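Local coordinates for protein CymD (Pseudomonas putida, PDB 6Z34) that forms an outer-membrane channel of the FadL family for the uptake of monoaromatic hydrocarbons, which probably leave it by lateral diffusion, at residues 7-12 / 26-31; 19-24 / 297-302; 36-41 / 142-147; 224-229 / 236-241; 337-342 / 357-362. All coordinates share one frame; numbering follows the deposited sequence.

Contact 1: residues 7-12 / 26-31; sequences VGVGPV and GAQGMM
Val9, Gly10 and Pro11 face Gln28 and Met31 inside the barrel, a meeting of two parts of the N-terminal hatch, the plug that fills the lumen of FadL-family channels. Val9 comes first along the chain and makes the broadest contact. Its CG1 stands anti to its own backbone N (chi1 -170°) and reaches the root of the Gln28 side chain, 3.7 Å from Gln28 CB. The same methyl lies 4.0 Å from Met31 CB, one 3-10 turn further on, so it spans both residues on that flank of the turn. The side chains of Val9 and Gln28 run alongside in opposed directions, and the carbonyl of Val9 shares in the packing, with Val9 O 3.3 Å from Gln28 CB. Gly10 follows, in a backbone conformation where a side chain would press on the carbonyl of Val9. Here Gln28 CG lies 3.9 Å from Gly10 CA. Pro11 lies in the short helix, and the side chains of Pro11 and Gln28 cross at about a right angle, the Gln28 chain being bent at chi2 (86°), which places its CD. Pro11 also touches Asp396 of the barrel wall, whereas Gln28 and Met31 lean on Phe101. The turn 27-31 holds its own shape by backbone bonds, among them one of 2.8 Å from Met31 N to Gln28 O, and Met30 O is bonded to Ser156 OG of the wall.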
# COMPACT_ATOMS: atom_id res chain seq x y z
N VAL A 7 -7.71 0.41 4.05
CA VAL A 7 -8.97 1.13 4.08
C VAL A 7 -9.69 0.94 2.76
O VAL A 7 -10.84 1.38 2.61
CB VAL A 7 -8.69 2.60 4.48
CG1 VAL A 7 -9.95 3.47 4.43
CG2 VAL A 7 -8.10 2.65 5.88
N GLY A 8 -9.07 0.24 1.81
CA GLY A 8 -9.67 -0.09 0.53
C GLY A 8 -8.91 0.54 -0.63
O GLY A 8 -7.87 1.18 -0.45
N VAL A 9 -9.44 0.35 -1.83
CA VAL A 9 -8.88 0.93 -3.05
C VAL A 9 -9.96 1.78 -3.73
O VAL A 9 -10.93 1.23 -4.28
CB VAL A 9 -8.36 -0.14 -4.01
CG1 VAL A 9 -7.58 0.54 -5.13
CG2 VAL A 9 -7.49 -1.13 -3.28
N GLY A 10 -9.78 3.10 -3.69
CA GLY A 10 -10.71 4.02 -4.32
C GLY A 10 -11.82 4.44 -3.37
O GLY A 10 -12.02 3.84 -2.31
N PRO A 11 -12.58 5.47 -3.75
CA PRO A 11 -13.55 6.06 -2.80
C PRO A 11 -14.75 5.20 -2.50
O PRO A 11 -15.40 5.40 -1.46
CB PRO A 11 -13.97 7.38 -3.47
CG PRO A 11 -13.01 7.57 -4.63
CD PRO A 11 -12.54 6.20 -5.03
N VAL A 12 -15.09 4.25 -3.37
CA VAL A 12 -16.28 3.43 -3.13
C VAL A 12 -15.97 2.34 -2.12
O VAL A 12 -16.72 2.11 -1.16
CB VAL A 12 -16.80 2.84 -4.46
CG1 VAL A 12 -17.95 1.92 -4.20
CG2 VAL A 12 -17.20 3.95 -5.45
N GLY A 26 -15.84 -0.70 -8.94
CA GLY A 26 -15.44 -0.01 -10.15
C GLY A 26 -14.08 -0.48 -10.66
O GLY A 26 -13.64 -1.60 -10.39
N ALA A 27 -13.41 0.40 -11.40
CA ALA A 27 -12.13 0.05 -12.01
C ALA A 27 -11.08 -0.34 -11.00
O ALA A 27 -10.16 -1.09 -11.33
CB ALA A 27 -11.60 1.23 -12.83
N GLN A 28 -11.17 0.17 -9.77
CA GLN A 28 -10.22 -0.22 -8.73
C GLN A 28 -10.23 -1.72 -8.44
O GLN A 28 -9.30 -2.20 -7.79
CB GLN A 28 -10.50 0.57 -7.46
CG GLN A 28 -10.20 2.05 -7.62
CD GLN A 28 -11.35 2.82 -8.21
OE1 GLN A 28 -12.29 2.24 -8.78
NE2 GLN A 28 -11.31 4.14 -8.08
N GLY A 29 -11.23 -2.46 -8.95
CA GLY A 29 -11.21 -3.91 -8.80
C GLY A 29 -9.93 -4.53 -9.33
O GLY A 29 -9.49 -5.57 -8.85
N MET A 30 -9.32 -3.90 -10.34
CA MET A 30 -7.97 -4.23 -10.80
C MET A 30 -7.00 -4.50 -9.65
O MET A 30 -6.10 -5.34 -9.76
CB MET A 30 -7.43 -3.07 -11.66
CG MET A 30 -7.62 -3.24 -13.13
SD MET A 30 -6.98 -1.93 -14.19
CE MET A 30 -7.64 -0.46 -13.45
N MET A 31 -7.15 -3.75 -8.56
CA MET A 31 -6.22 -3.82 -7.45
C MET A 31 -6.82 -4.51 -6.24
O MET A 31 -6.20 -4.50 -5.18
CB MET A 31 -5.74 -2.43 -7.05
CG MET A 31 -4.86 -1.75 -8.09
SD MET A 31 -3.28 -2.58 -8.38
CE MET A 31 -2.75 -2.88 -6.71

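Contact 2: residues 19-24 / 297-302; sequences IGAAFN and AFDYKR
Asp299 points inward from a barrel strand and sets its carboxylate against the loop 19-24 of the hatch, tying plug to wall. One oxygen does the gripping: Asp299 OD2 accepts from Gly20 N and from Ala21 N, both at 2.8 Å. The two donors come in differently. Ala21 N lies on the syn side, close to the carboxylate plane, and gives a nearly straight bond (169°), while Gly20 N stands well above the plane, 42° out of it, on a more bent path. A water extends the grip to the next amide, donating to Asp299 OD1 and accepting from Ala22 N. Beside the carboxylate, Ile19 lies over Ala297: Ile19 CG1, turned between its backbone N and carbonyl carbon (chi1 57°), is 3.8 Å from Ala297 CB, with CD1 equally near. Phe23 approaches the same methyl with its CB. An alanine here in place of Asp299 would probably leave the N-H groups of Gly20 and Ala21 without their common acceptor and free this loop to shift on the wall. Ala21 CB also abuts the carboxylate, its methyl 3.3 Å from Asp299 OD2.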
# COMPACT_ATOMS: atom_id res chain seq x y z
N ILE A 19 -14.28 -2.79 1.72
CA ILE A 19 -14.77 -4.00 1.08
C ILE A 19 -14.44 -3.98 -0.41
O ILE A 19 -14.09 -2.94 -0.97
CB ILE A 19 -16.28 -4.15 1.33
CG1 ILE A 19 -17.00 -2.90 0.82
CG2 ILE A 19 -16.53 -4.36 2.84
CD1 ILE A 19 -17.37 -2.93 -0.69
N GLY A 20 -14.60 -5.13 -1.08
CA GLY A 20 -14.44 -5.19 -2.52
C GLY A 20 -14.27 -6.58 -3.09
O GLY A 20 -14.21 -6.74 -4.31
N ALA A 21 -14.18 -7.60 -2.23
CA ALA A 21 -14.01 -8.97 -2.71
C ALA A 21 -15.17 -9.42 -3.59
O ALA A 21 -14.99 -10.25 -4.49
CB ALA A 21 -13.86 -9.91 -1.52
N ALA A 22 -16.38 -8.92 -3.33
CA ALA A 22 -17.56 -9.30 -4.08
C ALA A 22 -18.36 -8.10 -4.57
O ALA A 22 -19.29 -8.27 -5.36
CB ALA A 22 -18.47 -10.20 -3.21
N PHE A 23 -18.01 -6.90 -4.14
CA PHE A 23 -18.77 -5.71 -4.44
C PHE A 23 -18.12 -4.93 -5.58
O PHE A 23 -16.90 -4.74 -5.59
CB PHE A 23 -18.88 -4.83 -3.21
CG PHE A 23 -19.86 -3.73 -3.36
CD1 PHE A 23 -19.44 -2.45 -3.76
CD2 PHE A 23 -21.20 -3.95 -3.13
CE1 PHE A 23 -20.37 -1.45 -3.92
CE2 PHE A 23 -22.12 -2.94 -3.27
CZ PHE A 23 -21.71 -1.69 -3.65
N ASN A 24 -18.95 -4.47 -6.52
CA ASN A 24 -18.47 -3.72 -7.67
C ASN A 24 -17.91 -2.37 -7.24
O ASN A 24 -18.66 -1.41 -7.10
CB ASN A 24 -19.59 -3.50 -8.68
CG ASN A 24 -19.11 -2.70 -9.89
OD1 ASN A 24 -17.92 -2.44 -10.04
ND2 ASN A 24 -20.04 -2.31 -10.75
N ALA A 297 -21.90 -4.99 2.31
CA ALA A 297 -20.79 -5.86 1.99
C ALA A 297 -19.96 -6.10 3.25
O ALA A 297 -19.94 -5.25 4.16
CB ALA A 297 -19.92 -5.26 0.89
N PHE A 298 -19.30 -7.25 3.32
CA PHE A 298 -18.44 -7.59 4.45
C PHE A 298 -17.30 -8.43 3.92
O PHE A 298 -17.55 -9.36 3.14
CB PHE A 298 -19.18 -8.37 5.55
CG PHE A 298 -18.27 -8.96 6.60
CD1 PHE A 298 -17.90 -8.23 7.72
CD2 PHE A 298 -17.79 -10.26 6.47
CE1 PHE A 298 -17.06 -8.78 8.68
CE2 PHE A 298 -16.95 -10.81 7.43
CZ PHE A 298 -16.58 -10.07 8.54
N ASP A 299 -16.07 -8.10 4.32
CA ASP A 299 -14.89 -8.81 3.84
C ASP A 299 -13.98 -9.18 5.00
O ASP A 299 -13.88 -8.46 6.00
CB ASP A 299 -14.07 -7.98 2.83
CG ASP A 299 -14.79 -7.81 1.49
OD1 ASP A 299 -15.99 -8.14 1.38
OD2 ASP A 299 -14.13 -7.38 0.52
N TYR A 300 -13.32 -10.32 4.84
CA TYR A 300 -12.31 -10.77 5.78
C TYR A 300 -11.01 -10.93 5.02
O TYR A 300 -10.99 -11.52 3.94
CB TYR A 300 -12.67 -12.09 6.43
CG TYR A 300 -11.46 -12.71 7.09
CD1 TYR A 300 -10.97 -12.21 8.29
CD2 TYR A 300 -10.78 -13.77 6.49
CE1 TYR A 300 -9.87 -12.76 8.90
CE2 TYR A 300 -9.67 -14.32 7.09
CZ TYR A 300 -9.22 -13.81 8.29
OH TYR A 300 -8.11 -14.36 8.90
N LYS A 301 -9.92 -10.44 5.60
CA LYS A 301 -8.65 -10.51 4.90
C LYS A 301 -7.52 -10.88 5.85
O LYS A 301 -7.40 -10.32 6.95
CB LYS A 301 -8.34 -9.19 4.20
CG LYS A 301 -6.88 -8.93 4.16
CD LYS A 301 -6.52 -7.82 3.26
CE LYS A 301 -6.31 -6.59 4.05
NZ LYS A 301 -5.51 -5.69 3.21
N ARG A 302 -6.70 -11.82 5.41
CA ARG A 302 -5.51 -12.28 6.11
C ARG A 302 -4.28 -11.87 5.30
O ARG A 302 -4.13 -12.29 4.15
CB ARG A 302 -5.56 -13.79 6.29
CG ARG A 302 -4.38 -14.36 7.00
CD ARG A 302 -4.53 -14.17 8.48
NE ARG A 302 -3.56 -14.99 9.18
CZ ARG A 302 -3.86 -16.10 9.84
NH1 ARG A 302 -5.12 -16.53 9.90
NH2 ARG A 302 -2.90 -16.78 10.45
O HOH W 1 -17.50 -7.58 -0.89

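Contact 3: residues 36-41 / 142-147; sequences TLTQMQ and SAAYQV
Thr38 and Leu37 of a 3-10 turn press on Ala144, Gln146 and Ser142, which line the inner side of a barrel strand. The apolar part is made of small groups. Thr38 CG2, anti to its carbonyl carbon, approaches Ala144 CB at 3.8 Å and lies equally near Tyr145 N, so the methyl sits against the strand backbone itself. Leu37 adds a looser touch from its CB to Ala144 CB. The Thr38 and Gln146 side chains also cross obliquely, Thr38 CB being 3.7 Å from Gln146 CG; beyond CG the Gln146 chain is extended (chi2 173°).

Van der Waals contact of a methyl with a hydroxyl forms the second kind: Leu37 CD1 lies 3.9 Å from Ser142 OG. That hydroxyl takes its hydrogen bonds within the wall, with Ser156 OG and Ala155 O of the adjoining strand.

The polar group of Thr38 likewise looks beyond the strand it packs on. Its OG1, between the backbone N and carbonyl carbon (chi1 62°), is hydrogen-bonded to Ser152 OG of the next wall strand and to Ala35 O of its own turn. The turn is closed by backbone bonds, Gln39 N to Thr36 O at 2.9 Å and Met40 N to Leu37 O at 3.1 Å.

The chemistry thus splits by branch: mainly carbon groups make the direct contact between hatch and strand 131-146, and the buried hydroxyls of Thr38 and Ser142 find partners on strand 151-171, so that the last part of the hatch is fitted across both strands.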
# COMPACT_ATOMS: atom_id res chain seq x y z
N THR A 36 -14.41 -8.64 -10.10
CA THR A 36 -15.56 -7.74 -9.99
C THR A 36 -15.70 -6.82 -11.19
O THR A 36 -16.75 -6.17 -11.33
CB THR A 36 -15.50 -6.89 -8.72
OG1 THR A 36 -14.30 -6.13 -8.69
CG2 THR A 36 -15.64 -7.78 -7.43
N LEU A 37 -14.67 -6.72 -12.04
CA LEU A 37 -14.76 -5.88 -13.22
C LEU A 37 -15.84 -6.34 -14.19
O LEU A 37 -16.36 -5.51 -14.94
CB LEU A 37 -13.43 -5.84 -13.94
CG LEU A 37 -12.28 -5.31 -13.10
CD1 LEU A 37 -10.98 -5.57 -13.82
CD2 LEU A 37 -12.52 -3.82 -12.82
N THR A 38 -16.22 -7.62 -14.18
CA THR A 38 -17.35 -8.04 -15.01
C THR A 38 -18.67 -7.40 -14.58
O THR A 38 -19.63 -7.44 -15.35
CB THR A 38 -17.49 -9.58 -15.05
OG1 THR A 38 -17.74 -10.10 -13.73
CG2 THR A 38 -16.25 -10.20 -15.61
N GLN A 39 -18.72 -6.79 -13.38
CA GLN A 39 -19.91 -6.05 -12.93
C GLN A 39 -20.06 -4.70 -13.63
O GLN A 39 -21.16 -4.14 -13.63
CB GLN A 39 -19.84 -5.83 -11.41
CG GLN A 39 -20.71 -6.72 -10.55
CD GLN A 39 -20.20 -8.13 -10.48
OE1 GLN A 39 -19.26 -8.43 -9.74
NE2 GLN A 39 -20.83 -9.03 -11.24
N MET A 40 -18.99 -4.15 -14.20
CA MET A 40 -19.10 -2.85 -14.85
C MET A 40 -19.84 -2.97 -16.17
O MET A 40 -19.80 -4.00 -16.84
CB MET A 40 -17.71 -2.24 -15.11
CG MET A 40 -16.88 -2.08 -13.83
SD MET A 40 -15.22 -1.51 -14.19
CE MET A 40 -15.56 0.24 -14.45
N GLN A 41 -20.51 -1.87 -16.56
CA GLN A 41 -21.23 -1.81 -17.83
C GLN A 41 -20.26 -1.91 -19.00
O GLN A 41 -19.08 -1.56 -18.90
CB GLN A 41 -22.05 -0.52 -17.93
CG GLN A 41 -23.10 -0.33 -16.85
CD GLN A 41 -24.45 -0.88 -17.27
OE1 GLN A 41 -25.10 -0.32 -18.15
NE2 GLN A 41 -24.88 -1.97 -16.64
N SER A 142 -4.74 -6.19 -16.35
CA SER A 142 -5.83 -6.92 -15.72
C SER A 142 -6.82 -7.39 -16.76
O SER A 142 -7.03 -6.73 -17.79
CB SER A 142 -6.54 -6.07 -14.68
OG SER A 142 -7.34 -6.86 -13.83
N ALA A 143 -7.43 -8.53 -16.48
CA ALA A 143 -8.44 -9.10 -17.36
C ALA A 143 -9.44 -9.86 -16.50
O ALA A 143 -9.10 -10.35 -15.42
CB ALA A 143 -7.82 -10.04 -18.40
N ALA A 144 -10.68 -9.95 -16.99
CA ALA A 144 -11.71 -10.69 -16.27
C ALA A 144 -12.67 -11.31 -17.28
O ALA A 144 -12.78 -10.86 -18.42
CB ALA A 144 -12.44 -9.79 -15.27
N TYR A 145 -13.35 -12.36 -16.84
CA TYR A 145 -14.15 -13.16 -17.75
C TYR A 145 -15.34 -13.73 -17.00
O TYR A 145 -15.17 -14.25 -15.89
CB TYR A 145 -13.31 -14.29 -18.37
CG TYR A 145 -14.07 -15.18 -19.34
CD1 TYR A 145 -14.43 -14.72 -20.61
CD2 TYR A 145 -14.43 -16.48 -18.99
CE1 TYR A 145 -15.12 -15.54 -21.50
CE2 TYR A 145 -15.13 -17.31 -19.87
CZ TYR A 145 -15.48 -16.83 -21.13
OH TYR A 145 -16.16 -17.64 -22.02
N GLN A 146 -16.53 -13.61 -17.60
CA GLN A 146 -17.74 -14.26 -17.09
C GLN A 146 -17.77 -15.68 -17.63
O GLN A 146 -18.07 -15.90 -18.81
CB GLN A 146 -19.00 -13.52 -17.53
CG GLN A 146 -19.37 -12.32 -16.70
CD GLN A 146 -20.53 -11.55 -17.30
OE1 GLN A 146 -20.68 -11.52 -18.52
NE2 GLN A 146 -21.35 -10.94 -16.46
N VAL A 147 -17.44 -16.64 -16.78
CA VAL A 147 -17.54 -18.04 -17.18
C VAL A 147 -18.99 -18.40 -17.49
O VAL A 147 -19.29 -19.00 -18.53
CB VAL A 147 -16.94 -18.95 -16.11
CG1 VAL A 147 -17.18 -20.39 -16.48
CG2 VAL A 147 -15.42 -18.64 -15.91

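Contact 4: residues 224-229 / 236-241; sequences LGLTYQ and VGIVYN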
# COMPACT_ATOMS: atom_id res chain seq x y z
N LEU A 224 -5.23 -13.07 -8.16
CA LEU A 224 -6.06 -14.04 -8.86
C LEU A 224 -7.32 -14.25 -8.02
O LEU A 224 -7.22 -14.71 -6.88
CB LEU A 224 -5.32 -15.37 -9.05
CG LEU A 224 -6.16 -16.46 -9.74
CD1 LEU A 224 -6.71 -16.01 -11.14
CD2 LEU A 224 -5.39 -17.77 -9.84
N GLY A 225 -8.49 -13.91 -8.57
CA GLY A 225 -9.71 -13.93 -7.79
C GLY A 225 -10.89 -14.46 -8.58
O GLY A 225 -10.79 -14.70 -9.78
N LEU A 226 -12.01 -14.64 -7.88
CA LEU A 226 -13.26 -15.04 -8.51
C LEU A 226 -14.43 -14.46 -7.74
O LEU A 226 -14.29 -14.03 -6.59
CB LEU A 226 -13.40 -16.57 -8.63
CG LEU A 226 -13.51 -17.38 -7.33
CD1 LEU A 226 -14.95 -17.54 -6.88
CD2 LEU A 226 -12.87 -18.75 -7.49
N THR A 227 -15.59 -14.39 -8.40
CA THR A 227 -16.84 -14.10 -7.72
C THR A 227 -17.87 -15.14 -8.12
O THR A 227 -17.81 -15.70 -9.22
CB THR A 227 -17.39 -12.70 -8.01
OG1 THR A 227 -17.79 -12.61 -9.38
CG2 THR A 227 -16.35 -11.66 -7.75
N TYR A 228 -18.79 -15.42 -7.21
CA TYR A 228 -19.82 -16.42 -7.45
C TYR A 228 -21.14 -15.90 -6.91
O TYR A 228 -21.25 -15.61 -5.71
CB TYR A 228 -19.47 -17.76 -6.80
CG TYR A 228 -20.37 -18.89 -7.27
CD1 TYR A 228 -20.16 -19.48 -8.52
CD2 TYR A 228 -21.41 -19.36 -6.49
CE1 TYR A 228 -20.96 -20.51 -8.96
CE2 TYR A 228 -22.24 -20.39 -6.93
CZ TYR A 228 -22.00 -20.96 -8.17
OH TYR A 228 -22.80 -21.99 -8.62
N GLN A 229 -22.13 -15.78 -7.80
CA GLN A 229 -23.48 -15.39 -7.41
C GLN A 229 -24.24 -16.64 -7.01
O GLN A 229 -24.87 -17.28 -7.85
CB GLN A 229 -24.19 -14.67 -8.54
CG GLN A 229 -25.51 -14.06 -8.11
CD GLN A 229 -25.32 -12.67 -7.54
OE1 GLN A 229 -24.67 -11.83 -8.14
NE2 GLN A 229 -25.89 -12.43 -6.36
N VAL A 236 -20.59 -13.97 -3.58
CA VAL A 236 -19.42 -14.22 -2.75
C VAL A 236 -18.18 -14.07 -3.64
O VAL A 236 -18.22 -14.34 -4.84
CB VAL A 236 -19.51 -15.61 -2.07
CG1 VAL A 236 -19.57 -16.72 -3.09
CG2 VAL A 236 -18.34 -15.83 -1.15
N GLY A 237 -17.10 -13.57 -3.04
CA GLY A 237 -15.88 -13.28 -3.78
C GLY A 237 -14.65 -13.67 -2.99
O GLY A 237 -14.61 -13.58 -1.75
N ILE A 238 -13.63 -14.12 -3.71
CA ILE A 238 -12.38 -14.55 -3.10
C ILE A 238 -11.24 -14.13 -4.01
O ILE A 238 -11.30 -14.34 -5.23
CB ILE A 238 -12.35 -16.08 -2.84
CG1 ILE A 238 -11.01 -16.54 -2.28
CG2 ILE A 238 -12.54 -16.87 -4.09
CD1 ILE A 238 -10.82 -16.20 -0.85
N VAL A 239 -10.20 -13.53 -3.43
CA VAL A 239 -9.03 -13.14 -4.22
C VAL A 239 -7.77 -13.41 -3.42
O VAL A 239 -7.68 -13.08 -2.23
CB VAL A 239 -9.09 -11.67 -4.69
CG1 VAL A 239 -9.20 -10.71 -3.52
CG2 VAL A 239 -7.86 -11.34 -5.53
N TYR A 240 -6.79 -14.02 -4.08
CA TYR A 240 -5.46 -14.21 -3.54
C TYR A 240 -4.49 -13.23 -4.18
O TYR A 240 -4.34 -13.20 -5.41
CB TYR A 240 -4.98 -15.64 -3.74
CG TYR A 240 -3.67 -15.93 -3.04
CD1 TYR A 240 -3.63 -16.12 -1.66
CD2 TYR A 240 -2.49 -16.02 -3.76
CE1 TYR A 240 -2.42 -16.40 -1.01
CE2 TYR A 240 -1.28 -16.30 -3.12
CZ TYR A 240 -1.25 -16.49 -1.75
OH TYR A 240 -0.05 -16.77 -1.16
N ASN A 241 -3.83 -12.43 -3.35
CA ASN A 241 -2.87 -11.44 -3.80
C ASN A 241 -1.47 -12.03 -3.63
O ASN A 241 -1.12 -12.50 -2.55
CB ASN A 241 -3.05 -10.16 -3.00
CG ASN A 241 -2.49 -8.96 -3.69
OD1 ASN A 241 -3.24 -8.13 -4.20
ND2 ASN A 241 -1.16 -8.83 -3.72
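Leu224 to Tyr228 pair with Val236 to Tyr240 as a regular antiparallel ladder, the axes of the two segments approaching to 4.5 Å and exactly opposed in direction, with six backbone hydrogen bonds. The bonds belong to the pairs Leu224-Tyr240, Leu226-Ile238 and Tyr228-Val236, the shortest being Tyr228 N to Val236 O at 2.7 Å. Between them the non-hydrogen-bonded pairs contain glycine: Gly225 CA comes within 3.7 Å of Val239 CA, and Thr227 CA within 4.1 Å of Gly237 CA. A CB on Gly225 would collide with that of Val239.

On the face of Leu226 and Ile238 the side chains cross tightly, Leu226 CG being only 3.4 Å from Ile238 CG2, closer than usual for two carbons. Leu226 CG occupies the crowded position between backbone N and carbonyl carbon (chi1 65°), which places CG against the isoleucine methyl. Next along the same face, Val236 CG1 touches Tyr228 CB at 3.9 Å and lies 3.3 Å from Tyr228 O; the two tyrosine rings, at either end of this row, lead away from the partner strand.

The other face, with Gly225, Thr227, Gly237 and Val239, looks into the barrel. There Thr227 meets Asn33 and Ala35 of the hatch, and Ala22 packs on Gly237. Leu226 O accepts from Ile238 N and also from Asn33 ND2.

This hairpin of the barrel wall therefore has two chemistries: an apolar and aromatic outer face, suited to the membrane or its border, and an inner face pared down by glycine, against which the plug can lie close.

Contact 5: residues 337-342 / 357-362; sequences NVYSLG and VHYAQL
Val338 and His358 meet on the inner face of two barrel strands, their side chains slanting across each other. Val338 CG1, anti to its backbone N (chi1 -178°), lies against the imidazole, 3.5 Å from His358 CD2; its still shorter approach to NE2 is too close to be trusted. Ser340 OG comes to the rim of that ring, almost level with it, 3.8 Å from His358 CD2. The other methyl, Val338 CG2, touches Ala360 CB at 3.8 Å. On the outer face Tyr339 and Tyr359 run side by side in the same direction, with Tyr359 CD1 at the edge of the Tyr339 ring, 3.8 Å from Tyr339 CD2. An alanine here instead of His358 would probably open a gap beside Val338 CG1 and leave Ser340 OG without the ring edge beside it. Both rows are set by an antiparallel hairpin of the FadL-type barrel, whose six backbone bonds join Asn337 to Gln361, Tyr339 to Tyr359 and Leu341 to Val357. Further out, the Tyr300 ring of the preceding wall strand meets that of Tyr339, and His358 touches Ser380 on the opposite neighbour. The hydroxyl of Ser340 is fixed by the hatch, through a hydrogen bond from its OG to Gly17 O.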
# COMPACT_ATOMS: atom_id res chain seq x y z
N ASN A 337 -5.08 -9.91 10.42
CA ASN A 337 -6.47 -10.06 9.98
C ASN A 337 -7.08 -8.68 9.83
O ASN A 337 -6.80 -7.77 10.62
CB ASN A 337 -7.31 -10.86 10.97
CG ASN A 337 -6.85 -12.27 11.10
OD1 ASN A 337 -7.24 -13.14 10.34
ND2 ASN A 337 -6.04 -12.53 12.11
N VAL A 338 -7.91 -8.53 8.81
CA VAL A 338 -8.69 -7.32 8.62
C VAL A 338 -10.13 -7.71 8.36
O VAL A 338 -10.40 -8.66 7.61
CB VAL A 338 -8.14 -6.45 7.47
CG1 VAL A 338 -8.96 -5.19 7.34
CG2 VAL A 338 -6.67 -6.12 7.71
N TYR A 339 -11.04 -7.00 9.00
CA TYR A 339 -12.46 -7.15 8.79
C TYR A 339 -13.01 -5.83 8.28
O TYR A 339 -12.75 -4.79 8.90
CB TYR A 339 -13.18 -7.56 10.07
CG TYR A 339 -12.62 -8.79 10.73
CD1 TYR A 339 -13.09 -10.05 10.39
CD2 TYR A 339 -11.65 -8.69 11.73
CE1 TYR A 339 -12.59 -11.19 11.01
CE2 TYR A 339 -11.15 -9.81 12.36
CZ TYR A 339 -11.62 -11.06 11.99
OH TYR A 339 -11.12 -12.18 12.61
N SER A 340 -13.76 -5.88 7.18
CA SER A 340 -14.34 -4.71 6.54
C SER A 340 -15.86 -4.87 6.41
O SER A 340 -16.34 -5.89 5.91
CB SER A 340 -13.75 -4.48 5.13
OG SER A 340 -12.37 -4.17 5.17
N LEU A 341 -16.59 -3.83 6.81
CA LEU A 341 -18.05 -3.83 6.80
C LEU A 341 -18.54 -2.47 6.34
O LEU A 341 -18.21 -1.46 6.98
CB LEU A 341 -18.60 -4.15 8.20
CG LEU A 341 -20.11 -4.06 8.47
CD1 LEU A 341 -20.94 -4.96 7.52
CD2 LEU A 341 -20.42 -4.39 9.95
N GLY A 342 -19.33 -2.43 5.26
CA GLY A 342 -19.93 -1.19 4.80
C GLY A 342 -21.29 -1.38 4.16
O GLY A 342 -21.73 -2.50 3.90
N VAL A 357 -16.99 0.41 8.41
CA VAL A 357 -16.14 0.20 9.57
C VAL A 357 -15.01 -0.73 9.18
O VAL A 357 -15.22 -1.72 8.46
CB VAL A 357 -16.94 -0.38 10.76
CG1 VAL A 357 -16.02 -0.61 11.94
CG2 VAL A 357 -18.06 0.55 11.15
N HIS A 358 -13.82 -0.44 9.68
CA HIS A 358 -12.62 -1.20 9.35
C HIS A 358 -11.91 -1.57 10.65
O HIS A 358 -11.78 -0.73 11.55
CB HIS A 358 -11.75 -0.34 8.44
CG HIS A 358 -10.45 -0.96 8.09
ND1 HIS A 358 -9.29 -0.68 8.77
CD2 HIS A 358 -10.12 -1.85 7.12
CE1 HIS A 358 -8.29 -1.37 8.23
NE2 HIS A 358 -8.77 -2.08 7.23
N TYR A 359 -11.47 -2.83 10.76
CA TYR A 359 -10.82 -3.32 11.98
C TYR A 359 -9.68 -4.25 11.59
O TYR A 359 -9.91 -5.32 11.01
CB TYR A 359 -11.81 -4.05 12.89
CG TYR A 359 -11.21 -4.66 14.15
CD1 TYR A 359 -10.59 -5.92 14.11
CD2 TYR A 359 -11.27 -4.01 15.37
CE1 TYR A 359 -10.05 -6.49 15.25
CE2 TYR A 359 -10.73 -4.57 16.51
CZ TYR A 359 -10.12 -5.80 16.44
OH TYR A 359 -9.59 -6.35 17.58
N ALA A 360 -8.46 -3.86 11.93
CA ALA A 360 -7.25 -4.62 11.63
C ALA A 360 -6.56 -5.00 12.93
O ALA A 360 -6.47 -4.20 13.86
CB ALA A 360 -6.31 -3.81 10.74
N GLN A 361 -6.08 -6.24 12.99
CA GLN A 361 -5.49 -6.76 14.21
C GLN A 361 -4.56 -7.91 13.86
O GLN A 361 -4.80 -8.64 12.89
CB GLN A 361 -6.57 -7.22 15.19
CG GLN A 361 -6.07 -7.97 16.40
CD GLN A 361 -5.24 -7.08 17.31
OE1 GLN A 361 -4.05 -6.86 17.07
NE2 GLN A 361 -5.88 -6.56 18.34
N LEU A 362 -3.51 -8.08 14.65
CA LEU A 362 -2.60 -9.21 14.45
C LEU A 362 -3.36 -10.52 14.63
O LEU A 362 -4.50 -10.57 15.11
CB LEU A 362 -1.41 -9.11 15.40
CG LEU A 362 -0.66 -7.77 15.31
CD1 LEU A 362 0.71 -7.86 15.95
CD2 LEU A 362 -0.54 -7.30 13.88

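In the fold
Contacts 4 and 5 are wall hairpins, built on backbone ladders with one face on the surface of the barrel; their nearest atoms are about 11 Å apart. The other three involve the hatch. Contact 1 is internal to it, partly buried and rests on van der Waals packing, whereas contacts 2 and 3 are buried and seat it on the wall, the former through an acid gripping backbone amides, the latter through methyl groups. Contacts 2 and 5 share a border, since strands 294-303 and 336-347 are neighbours. The hatch also links several of them: Ala22 lies against contact 4, Met30 CG is 3.4 Å from Ser142 CB of contact 3, and Thr36 packs on the loop 19-24.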